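Glucose-binding protein (Thermus thermophilus HB27, PDB 2B3B) binds glucose in a cleft and is probably the substrate-binding component of a sugar transport system. Local coordinates at residues A[4-9]-A[44-49]; A[115-120]-A[312-317]; A[172-177]-A[345-350]. One frame throughout, in Å; residues are numbered along the deposited sequence.

Contact 1 (A[4-9]-A[44-49]); sequences EIFSWW and VNARAV. With GLC (alpha-D-glucopyranose), chain G.
The indole of Trp8 and the methyl of Ala46 meet where the loop after strand 2-7 passes the first turn of helix 44-55: CE3 of Trp8 lies 3.7 Å from CB of Ala46, an oblique approach to the ring. The same methyl is 4.0 Å from CE2 of Phe6, so it sits between the two aromatic side chains. Phe6 turns its rim to the helix, with the carbonyl O of Ala46 at the edge in the ring plane, 3.6 Å from CE2, and CG1 of Val49 near the same plane at CZ. Having CG anti to the backbone N (chi1 -172°) lays the rim against Ala46 and Val49. Trp8 differs in its first torsion: CG lies between the backbone N and the carbonyl carbon (chi1 61°), and the indole runs past Ala46 to the sugar. NE1 of Trp8 gives a weak bond to O5 of the glucose, 3.4 Å long, while NE1 of Trp9 makes a firmer one of 2.9 Å to O3. The guanidinium of Arg47 passes near CH2 of Trp8, but its NE is salt-bridged to Glu354. With no hydrogen bond between the segments, Trp8 meets the helix mainly through apolar contact, its N-H turned to the ligand.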
loop_
_atom_site.group_PDB
_atom_site.type_symbol
_atom_site.label_atom_id
_atom_site.label_comp_id
_atom_site.label_asym_id
_atom_site.label_seq_id
_atom_site.Cartn_x
_atom_site.Cartn_y
_atom_site.Cartn_z
ATOM N N GLU A 4 16.944 -5.162 -15.924
ATOM C CA GLU A 4 16.174 -3.915 -15.789
ATOM C C GLU A 4 15.012 -4.151 -14.844
ATOM O O GLU A 4 14.148 -4.976 -15.118
ATOM C CB GLU A 4 15.644 -3.456 -17.137
ATOM C CG GLU A 4 15.037 -2.063 -17.099
ATOM C CD GLU A 4 14.301 -1.758 -18.360
ATOM O OE1 GLU A 4 13.845 -2.742 -19.009
ATOM O OE2 GLU A 4 14.191 -0.552 -18.715
ATOM N N ILE A 5 15.029 -3.443 -13.726
ATOM C CA ILE A 5 14.038 -3.598 -12.670
ATOM C C ILE A 5 13.161 -2.346 -12.680
ATOM O O ILE A 5 13.658 -1.232 -12.508
ATOM C CB ILE A 5 14.684 -3.693 -11.298
ATOM C CG1 ILE A 5 15.604 -4.924 -11.197
ATOM C CG2 ILE A 5 13.638 -3.771 -10.188
ATOM C CD1 ILE A 5 16.626 -4.768 -10.119
ATOM N N PHE A 6 11.866 -2.564 -12.857
ATOM C CA PHE A 6 10.900 -1.486 -12.981
ATOM C C PHE A 6 10.125 -1.373 -11.661
ATOM O O PHE A 6 9.677 -2.369 -11.097
ATOM C CB PHE A 6 10.011 -1.818 -14.175
ATOM C CG PHE A 6 9.055 -0.712 -14.590
ATOM C CD1 PHE A 6 9.337 0.086 -15.696
ATOM C CD2 PHE A 6 7.852 -0.539 -13.928
ATOM C CE1 PHE A 6 8.466 1.085 -16.104
ATOM C CE2 PHE A 6 6.952 0.438 -14.354
ATOM C CZ PHE A 6 7.278 1.261 -15.430
ATOM N N SER A 7 10.004 -0.158 -11.141
ATOM C CA SER A 7 9.322 0.077 -9.882
ATOM C C SER A 7 8.985 1.568 -9.742
ATOM O O SER A 7 9.337 2.383 -10.598
ATOM C CB SER A 7 10.206 -0.350 -8.703
ATOM O OG SER A 7 11.200 0.607 -8.389
ATOM N N TRP A 8 8.316 1.912 -8.655
ATOM C CA TRP A 8 8.128 3.318 -8.344
ATOM C C TRP A 8 8.897 3.729 -7.105
ATOM O O TRP A 8 8.582 4.720 -6.450
ATOM C CB TRP A 8 6.644 3.670 -8.282
ATOM C CG TRP A 8 5.751 3.011 -7.295
ATOM C CD1 TRP A 8 5.419 3.478 -6.063
ATOM C CD2 TRP A 8 4.934 1.860 -7.523
ATOM N NE1 TRP A 8 4.471 2.665 -5.477
ATOM C CE2 TRP A 8 4.142 1.668 -6.361
ATOM C CE3 TRP A 8 4.775 0.985 -8.604
ATOM C CZ2 TRP A 8 3.227 0.609 -6.237
ATOM C CZ3 TRP A 8 3.858 -0.081 -8.478
ATOM C CH2 TRP A 8 3.114 -0.258 -7.303
ATOM N N TRP A 9 9.963 2.997 -6.805
ATOM C CA TRP A 9 10.705 3.278 -5.590
ATOM C C TRP A 9 11.778 4.337 -5.831
ATOM O O TRP A 9 12.972 4.082 -5.688
ATOM C CB TRP A 9 11.281 1.986 -5.025
ATOM C CG TRP A 9 10.229 1.135 -4.440
ATOM C CD1 TRP A 9 9.084 1.545 -3.779
ATOM C CD2 TRP A 9 10.196 -0.295 -4.440
ATOM N NE1 TRP A 9 8.346 0.457 -3.407
ATOM C CE2 TRP A 9 9.012 -0.687 -3.769
ATOM C CE3 TRP A 9 11.048 -1.287 -4.961
ATOM C CZ2 TRP A 9 8.662 -2.024 -3.591
ATOM C CZ3 TRP A 9 10.699 -2.624 -4.789
ATOM C CH2 TRP A 9 9.516 -2.983 -4.107
ATOM N N VAL A 44 0.755 5.137 -9.499
ATOM C CA VAL A 44 -0.202 5.669 -10.445
ATOM C C VAL A 44 0.531 5.964 -11.749
ATOM O O VAL A 44 0.107 5.529 -12.812
ATOM C CB VAL A 44 -0.930 6.936 -9.898
ATOM C CG1 VAL A 44 -1.949 7.473 -10.940
ATOM C CG2 VAL A 44 -1.592 6.634 -8.561
ATOM N N ASN A 45 1.649 6.672 -11.677
ATOM C CA ASN A 45 2.432 6.920 -12.886
ATOM C C ASN A 45 3.101 5.654 -13.438
ATOM O O ASN A 45 3.156 5.461 -14.643
ATOM C CB ASN A 45 3.478 8.013 -12.634
ATOM C CG ASN A 45 2.838 9.359 -12.328
ATOM O OD1 ASN A 45 1.681 9.586 -12.700
ATOM N ND2 ASN A 45 3.565 10.238 -11.642
ATOM N N ALA A 46 3.615 4.802 -12.553
ATOM C CA ALA A 46 4.323 3.563 -12.993
ATOM C C ALA A 46 3.420 2.658 -13.832
ATOM O O ALA A 46 3.845 2.113 -14.855
ATOM C CB ALA A 46 4.875 2.807 -11.812
ATOM N N ARG A 47 2.194 2.483 -13.344
ATOM C CA ARG A 47 1.086 1.779 -14.023
ATOM C C ARG A 47 0.936 2.258 -15.484
ATOM O O ARG A 47 0.849 1.447 -16.422
ATOM C CB ARG A 47 -0.175 2.053 -13.184
ATOM C CG ARG A 47 -1.438 1.247 -13.385
ATOM C CD ARG A 47 -2.317 1.375 -12.071
ATOM N NE ARG A 47 -1.625 0.736 -10.930
ATOM C CZ ARG A 47 -1.565 1.198 -9.672
ATOM N NH1 ARG A 47 -2.103 2.367 -9.318
ATOM N NH2 ARG A 47 -0.872 0.516 -8.769
ATOM N N ALA A 48 0.947 3.573 -15.682
ATOM C CA ALA A 48 0.744 4.152 -17.013
ATOM C C ALA A 48 1.917 3.931 -17.953
ATOM O O ALA A 48 1.734 3.642 -19.149
ATOM C CB ALA A 48 0.434 5.652 -16.901
ATOM N N VAL A 49 3.114 4.083 -17.424
ATOM C CA VAL A 49 4.318 3.875 -18.213
ATOM C C VAL A 49 4.501 2.373 -18.533
ATOM O O VAL A 49 4.856 2.012 -19.657
ATOM C CB VAL A 49 5.523 4.451 -17.484
ATOM C CG1 VAL A 49 6.820 4.137 -18.233
ATOM C CG2 VAL A 49 5.326 5.967 -17.330
HETATM C C1 GLC G . 2.607 1.514 -3.042
HETATM C C2 GLC G . 3.618 0.381 -2.648
HETATM C C3 GLC G . 4.707 0.767 -1.637
HETATM C C4 GLC G . 5.060 2.253 -1.742
HETATM C C5 GLC G . 3.799 3.123 -1.580
HETATM C C6 GLC G . 4.022 4.638 -1.713
HETATM O O1 GLC G . 1.270 1.178 -3.011
HETATM O O2 GLC G . 3.022 -0.904 -2.403
HETATM O O3 GLC G . 5.869 0.008 -1.933
HETATM O O4 GLC G . 5.999 2.603 -0.739
HETATM O O5 GLC G . 2.774 2.820 -2.511
HETATM O O6 GLC G . 4.534 4.958 -2.973
#

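Contact 2 (A[115-120]-A[312-317]); sequences PVNIHR and KGSIAA. With GLC (alpha-D-glucopyranose), chain G.
Ile118 and Ile315 form a single antiparallel bridge, a hydrogen-bonded pair, with N of Ile118 2.8 Å from O of Ile315 and N of Ile315 2.9 Å from O of Ile118. Beside it CB of Ile118 packs on CG1 of Ile315, and CB of Pro115 meets CB of Ala317 at 3.8 Å. CB of Ser314 stands over the centre of the His119 ring, 3.4 Å from its centroid, in a CH-pi contact. The contact borders the binding cleft of a periplasmic-type solute-binding protein: the segment 115-120, which runs beside strand 272-280, is joined here to the loop leaving helix 302-312. Gly313 follows that helix with positive phi, and Lys312, the helix's last residue, puts its ammonium in the cleft. The lysine side chain crosses His119 at about a right angle; bends at chi2 (76°) and chi4 (75°) bring NZ to NE2 of His119 at 2.9 Å, 20° out of the imidazole plane. The same NZ donates to O4 of the glucose at 2.8 Å and to O3 at 3.0 Å, three acceptors for one ammonium. At the other ring nitrogen, ND1 of His119 is bonded to Asp243, and the two bonds together should fix the ring's rotation.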
loop_
_atom_site.group_PDB
_atom_site.type_symbol
_atom_site.label_atom_id
_atom_site.label_comp_id
_atom_site.label_asym_id
_atom_site.label_seq_id
_atom_site.Cartn_x
_atom_site.Cartn_y
_atom_site.Cartn_z
ATOM N N PRO A 115 6.268 -12.233 -3.664
ATOM C CA PRO A 115 6.171 -11.197 -2.646
ATOM C C PRO A 115 7.483 -10.875 -1.924
ATOM O O PRO A 115 8.215 -11.793 -1.473
ATOM C CB PRO A 115 5.162 -11.752 -1.657
ATOM C CG PRO A 115 4.654 -13.027 -2.229
ATOM C CD PRO A 115 5.512 -13.456 -3.312
ATOM N N VAL A 116 7.759 -9.583 -1.766
ATOM C CA VAL A 116 8.986 -9.155 -1.109
ATOM C C VAL A 116 8.701 -8.647 0.283
ATOM O O VAL A 116 9.591 -8.579 1.139
ATOM C CB VAL A 116 9.783 -8.153 -1.977
ATOM C CG1 VAL A 116 9.036 -6.866 -2.184
ATOM C CG2 VAL A 116 11.166 -7.850 -1.333
ATOM N N ASN A 117 7.435 -8.315 0.537
ATOM C CA ASN A 117 7.077 -7.624 1.741
ATOM C C ASN A 117 5.593 -7.715 2.027
ATOM O O ASN A 117 4.826 -8.263 1.232
ATOM C CB ASN A 117 7.515 -6.146 1.652
ATOM C CG ASN A 117 6.664 -5.302 0.687
ATOM O OD1 ASN A 117 5.647 -5.750 0.171
ATOM N ND2 ASN A 117 7.092 -4.060 0.451
ATOM N N ILE A 118 5.229 -7.195 3.186
ATOM C CA ILE A 118 3.843 -6.881 3.543
ATOM C C ILE A 118 3.854 -5.425 4.059
ATOM O O ILE A 118 4.616 -5.101 4.977
ATOM C CB ILE A 118 3.303 -7.774 4.674
ATOM C CG1 ILE A 118 3.383 -9.278 4.299
ATOM C CG2 ILE A 118 1.877 -7.359 5.063
ATOM C CD1 ILE A 118 2.352 -9.693 3.259
ATOM N N HIS A 119 3.030 -4.555 3.458
ATOM C CA HIS A 119 2.730 -3.234 4.029
ATOM C C HIS A 119 1.333 -3.250 4.622
ATOM O O HIS A 119 0.468 -4.007 4.206
ATOM C CB HIS A 119 2.796 -2.099 2.992
ATOM C CG HIS A 119 4.157 -1.510 2.781
ATOM N ND1 HIS A 119 4.833 -0.817 3.761
ATOM C CD2 HIS A 119 4.943 -1.465 1.677
ATOM C CE1 HIS A 119 5.989 -0.402 3.277
ATOM N NE2 HIS A 119 6.078 -0.778 2.016
ATOM N N ARG A 120 1.112 -2.369 5.581
ATOM C CA ARG A 120 -0.197 -2.151 6.179
ATOM C C ARG A 120 -0.666 -0.766 5.764
ATOM O O ARG A 120 0.122 0.182 5.804
ATOM C CB ARG A 120 -0.080 -2.194 7.684
ATOM C CG ARG A 120 -1.394 -2.094 8.419
ATOM C CD ARG A 120 -1.174 -2.273 9.874
ATOM N NE ARG A 120 -2.428 -2.343 10.612
ATOM C CZ ARG A 120 -2.524 -2.596 11.915
ATOM N NH1 ARG A 120 -1.445 -2.808 12.638
ATOM N NH2 ARG A 120 -3.710 -2.661 12.499
ATOM N N LYS A 312 12.636 -0.088 4.573
ATOM C CA LYS A 312 11.365 0.269 3.925
ATOM C C LYS A 312 10.202 0.651 4.866
ATOM O O LYS A 312 9.360 1.465 4.483
ATOM C CB LYS A 312 10.955 -0.909 3.044
ATOM C CG LYS A 312 9.748 -0.705 2.129
ATOM C CD LYS A 312 10.095 0.119 0.958
ATOM C CE LYS A 312 9.057 -0.056 -0.152
ATOM N NZ LYS A 312 7.814 0.684 0.222
ATOM N N GLY A 313 10.127 0.042 6.044
ATOM C CA GLY A 313 8.983 0.170 6.946
ATOM C C GLY A 313 7.910 -0.911 6.798
ATOM O O GLY A 313 7.025 -1.058 7.640
ATOM N N SER A 314 7.970 -1.662 5.717
ATOM C CA SER A 314 7.158 -2.872 5.556
ATOM C C SER A 314 7.779 -3.974 6.401
ATOM O O SER A 314 8.910 -3.822 6.865
ATOM C CB SER A 314 7.178 -3.330 4.107
ATOM O OG SER A 314 8.472 -3.236 3.547
ATOM N N ILE A 315 7.071 -5.091 6.541
ATOM C CA ILE A 315 7.656 -6.303 7.142
ATOM C C ILE A 315 7.897 -7.319 6.016
ATOM O O ILE A 315 7.419 -7.150 4.894
ATOM C CB ILE A 315 6.765 -6.860 8.284
ATOM C CG1 ILE A 315 5.421 -7.355 7.729
ATOM C CG2 ILE A 315 6.590 -5.799 9.334
ATOM C CD1 ILE A 315 4.424 -7.816 8.743
ATOM N N ALA A 316 8.677 -8.359 6.303
ATOM C CA ALA A 316 8.881 -9.431 5.348
ATOM C C ALA A 316 7.595 -10.214 5.082
ATOM O O ALA A 316 6.762 -10.360 5.967
ATOM C CB ALA A 316 9.999 -10.399 5.838
ATOM N N ALA A 317 7.432 -10.690 3.852
ATOM C CA ALA A 317 6.384 -11.680 3.549
ATOM C C ALA A 317 6.765 -13.096 4.084
ATOM O O ALA A 317 5.911 -13.837 4.565
ATOM C CB ALA A 317 6.113 -11.715 2.053
HETATM C C1 GLC G . 2.607 1.514 -3.042
HETATM C C2 GLC G . 3.618 0.381 -2.648
HETATM C C3 GLC G . 4.707 0.767 -1.637
HETATM C C4 GLC G . 5.060 2.253 -1.742
HETATM C C5 GLC G . 3.799 3.123 -1.580
HETATM C C6 GLC G . 4.022 4.638 -1.713
HETATM O O1 GLC G . 1.270 1.178 -3.011
HETATM O O2 GLC G . 3.022 -0.904 -2.403
HETATM O O3 GLC G . 5.869 0.008 -1.933
HETATM O O4 GLC G . 5.999 2.603 -0.739
HETATM O O5 GLC G . 2.774 2.820 -2.511
HETATM O O6 GLC G . 4.534 4.958 -2.973
#

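Contact 3 (A[172-177]-A[345-350]); sequences LWESVA and SLVHGA. With GLC (alpha-D-glucopyranose), chain G.
Glu174 reaches from helix 166-191 into the turn at 345-350 and ends against its backbone. At CB the chain leaves with CG between the backbone N and the carbonyl carbon (chi1 68°), then runs straight on through CG, carrying the carboxylate clear of the helix. CD comes within 3.5 Å of OG of Ser345, and beyond it the two oxygens part ways. OE1 takes two backbone N-H groups, N of Leu346 at 2.8 Å and N of Val347 at 2.9 Å. Both arrive on the syn side but from opposite faces of the carboxylate plane, tilted 25° and 33° out of it; the Val347 bond is the straighter. OE2 uses its syn lone pair for the hydroxyl of Ser345, 2.9 Å from OG, and also bonds Ser121. The turn that is gripped is a type I beta turn from Leu346 to Gly349, in the loop following strand 341-344. Just before it, OG of Ser345 accepts from N of His348 at 2.8 Å, an ST motif, and thereby links the carboxylate to the residue that meets the sugar. An alanine in place of Glu174 is likely to leave the N-H groups of Leu346 and Val347 without their shared acceptor and the Ser345 hydroxyl without its carboxylate acceptor. Farther out, CD2 of Leu346 lies 4.1 Å from CZ3 of Trp173, the two side chains crossing obliquely. O1 of the glucose lies at the edge of the His348 ring, by ND1, while NE2 of His348 is bonded to His171.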
loop_
_atom_site.group_PDB
_atom_site.type_symbol
_atom_site.label_atom_id
_atom_site.label_comp_id
_atom_site.label_asym_id
_atom_site.label_seq_id
_atom_site.Cartn_x
_atom_site.Cartn_y
_atom_site.Cartn_z
ATOM N N LEU A 172 -6.937 7.372 2.716
ATOM C CA LEU A 172 -7.746 7.719 3.860
ATOM C C LEU A 172 -9.127 7.078 3.792
ATOM O O LEU A 172 -9.598 6.507 4.772
ATOM C CB LEU A 172 -7.875 9.226 3.967
ATOM C CG LEU A 172 -8.790 9.777 5.047
ATOM C CD1 LEU A 172 -8.241 9.415 6.397
ATOM C CD2 LEU A 172 -8.812 11.296 4.842
ATOM N N TRP A 173 -9.755 7.149 2.626
ATOM C CA TRP A 173 -11.095 6.611 2.447
ATOM C C TRP A 173 -11.166 5.126 2.816
ATOM O O TRP A 173 -12.121 4.702 3.453
ATOM C CB TRP A 173 -11.592 6.811 1.011
ATOM C CG TRP A 173 -13.000 6.341 0.814
ATOM C CD1 TRP A 173 -14.141 7.082 1.016
ATOM C CD2 TRP A 173 -13.447 5.021 0.408
ATOM N NE1 TRP A 173 -15.260 6.307 0.767
ATOM C CE2 TRP A 173 -14.871 5.053 0.380
ATOM C CE3 TRP A 173 -12.792 3.831 0.072
ATOM C CZ2 TRP A 173 -15.640 3.941 0.021
ATOM C CZ3 TRP A 173 -13.546 2.730 -0.271
ATOM C CH2 TRP A 173 -14.965 2.795 -0.305
ATOM N N GLU A 174 -10.171 4.329 2.426
ATOM C CA GLU A 174 -10.280 2.879 2.680
ATOM C C GLU A 174 -10.208 2.558 4.161
ATOM O O GLU A 174 -10.890 1.652 4.614
ATOM C CB GLU A 174 -9.321 2.035 1.820
ATOM C CG GLU A 174 -7.812 2.169 2.110
ATOM C CD GLU A 174 -6.995 1.265 1.200
ATOM O OE1 GLU A 174 -7.564 0.754 0.204
ATOM O OE2 GLU A 174 -5.790 1.063 1.462
ATOM N N SER A 175 -9.464 3.341 4.934
ATOM C CA SER A 175 -9.491 3.202 6.396
ATOM C C SER A 175 -10.860 3.562 6.979
ATOM O O SER A 175 -11.395 2.851 7.846
ATOM C CB SER A 175 -8.450 4.092 7.052
ATOM O OG SER A 175 -7.219 3.429 7.140
ATOM N N VAL A 176 -11.409 4.680 6.527
ATOM C CA VAL A 176 -12.737 5.108 6.991
ATOM C C VAL A 176 -13.727 4.014 6.653
ATOM O O VAL A 176 -14.446 3.572 7.526
ATOM C CB VAL A 176 -13.170 6.477 6.393
ATOM C CG1 VAL A 176 -14.613 6.835 6.779
ATOM C CG2 VAL A 176 -12.233 7.587 6.861
ATOM N N ALA A 177 -13.758 3.558 5.394
ATOM C CA ALA A 177 -14.701 2.520 4.962
ATOM C C ALA A 177 -14.577 1.246 5.786
ATOM O O ALA A 177 -15.590 0.672 6.191
ATOM C CB ALA A 177 -14.510 2.197 3.481
ATOM N N SER A 345 -6.159 -4.167 0.817
ATOM C CA SER A 345 -6.296 -2.778 0.389
ATOM C C SER A 345 -6.915 -2.715 -1.011
ATOM O O SER A 345 -6.682 -3.589 -1.869
ATOM C CB SER A 345 -4.922 -2.074 0.437
ATOM O OG SER A 345 -4.845 -0.927 -0.393
ATOM N N LEU A 346 -7.728 -1.682 -1.215
ATOM C CA LEU A 346 -8.197 -1.298 -2.528
ATOM C C LEU A 346 -7.139 -0.475 -3.254
ATOM O O LEU A 346 -6.813 -0.731 -4.418
ATOM C CB LEU A 346 -9.477 -0.429 -2.405
ATOM C CG LEU A 346 -9.799 0.509 -3.575
ATOM C CD1 LEU A 346 -10.163 -0.282 -4.815
ATOM C CD2 LEU A 346 -10.988 1.439 -3.209
ATOM N N VAL A 347 -6.632 0.551 -2.572
ATOM C CA VAL A 347 -5.785 1.528 -3.226
ATOM C C VAL A 347 -4.456 0.903 -3.637
ATOM O O VAL A 347 -3.846 1.336 -4.637
ATOM C CB VAL A 347 -5.589 2.794 -2.352
ATOM C CG1 VAL A 347 -4.617 3.763 -3.008
ATOM C CG2 VAL A 347 -6.958 3.484 -2.182
ATOM N N HIS A 348 -4.073 -0.154 -2.928
ATOM C CA HIS A 348 -2.805 -0.833 -3.176
ATOM C C HIS A 348 -2.974 -2.281 -3.687
ATOM O O HIS A 348 -2.140 -3.151 -3.393
ATOM C CB HIS A 348 -1.922 -0.721 -1.951
ATOM C CG HIS A 348 -1.771 0.696 -1.483
ATOM N ND1 HIS A 348 -0.931 1.611 -2.103
ATOM C CD2 HIS A 348 -2.433 1.379 -0.521
ATOM C CE1 HIS A 348 -1.056 2.782 -1.502
ATOM N NE2 HIS A 348 -1.981 2.677 -0.556
ATOM N N GLY A 349 -4.067 -2.494 -4.429
ATOM C CA GLY A 349 -4.154 -3.562 -5.419
ATOM C C GLY A 349 -4.563 -4.957 -4.994
ATOM O O GLY A 349 -4.606 -5.866 -5.834
ATOM N N ALA A 350 -4.898 -5.148 -3.722
ATOM C CA ALA A 350 -5.191 -6.493 -3.270
ATOM C C ALA A 350 -6.602 -6.961 -3.721
ATOM O O ALA A 350 -6.748 -8.100 -4.192
ATOM C CB ALA A 350 -4.993 -6.630 -1.781
HETATM C C1 GLC G . 2.607 1.514 -3.042
HETATM C C2 GLC G . 3.618 0.381 -2.648
HETATM C C3 GLC G . 4.707 0.767 -1.637
HETATM C C4 GLC G . 5.060 2.253 -1.742
HETATM C C5 GLC G . 3.799 3.123 -1.580
HETATM C C6 GLC G . 4.022 4.638 -1.713
HETATM O O1 GLC G . 1.270 1.178 -3.011
HETATM O O2 GLC G . 3.022 -0.904 -2.403
HETATM O O3 GLC G . 5.869 0.008 -1.933
HETATM O O4 GLC G . 5.999 2.603 -0.739
HETATM O O5 GLC G . 2.774 2.820 -2.511
HETATM O O6 GLC G . 4.534 4.958 -2.973
#

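In the fold
Contacts 1, 2 and 3 all reach one glucose, their centres 17 to 20 Å apart. Contact 1 supplies Trp8 and Trp9, contact 2 Lys312, contact 3 His348; Glu13, Ala42, His66 and Asp278 add further hydrogen bonds. Contacts 1 and 2 converge on O3, and they touch each other directly, with NE1 of Trp9 3.4 Å from CE of Lys312. Contact 3 works at the anomeric end and touches neither: its nearest atoms are about 5 Å from contact 1 and about 7 Å from contact 2. Along the chain contact 1 closes before the others open, whereas the segments of contacts 2 and 3 alternate.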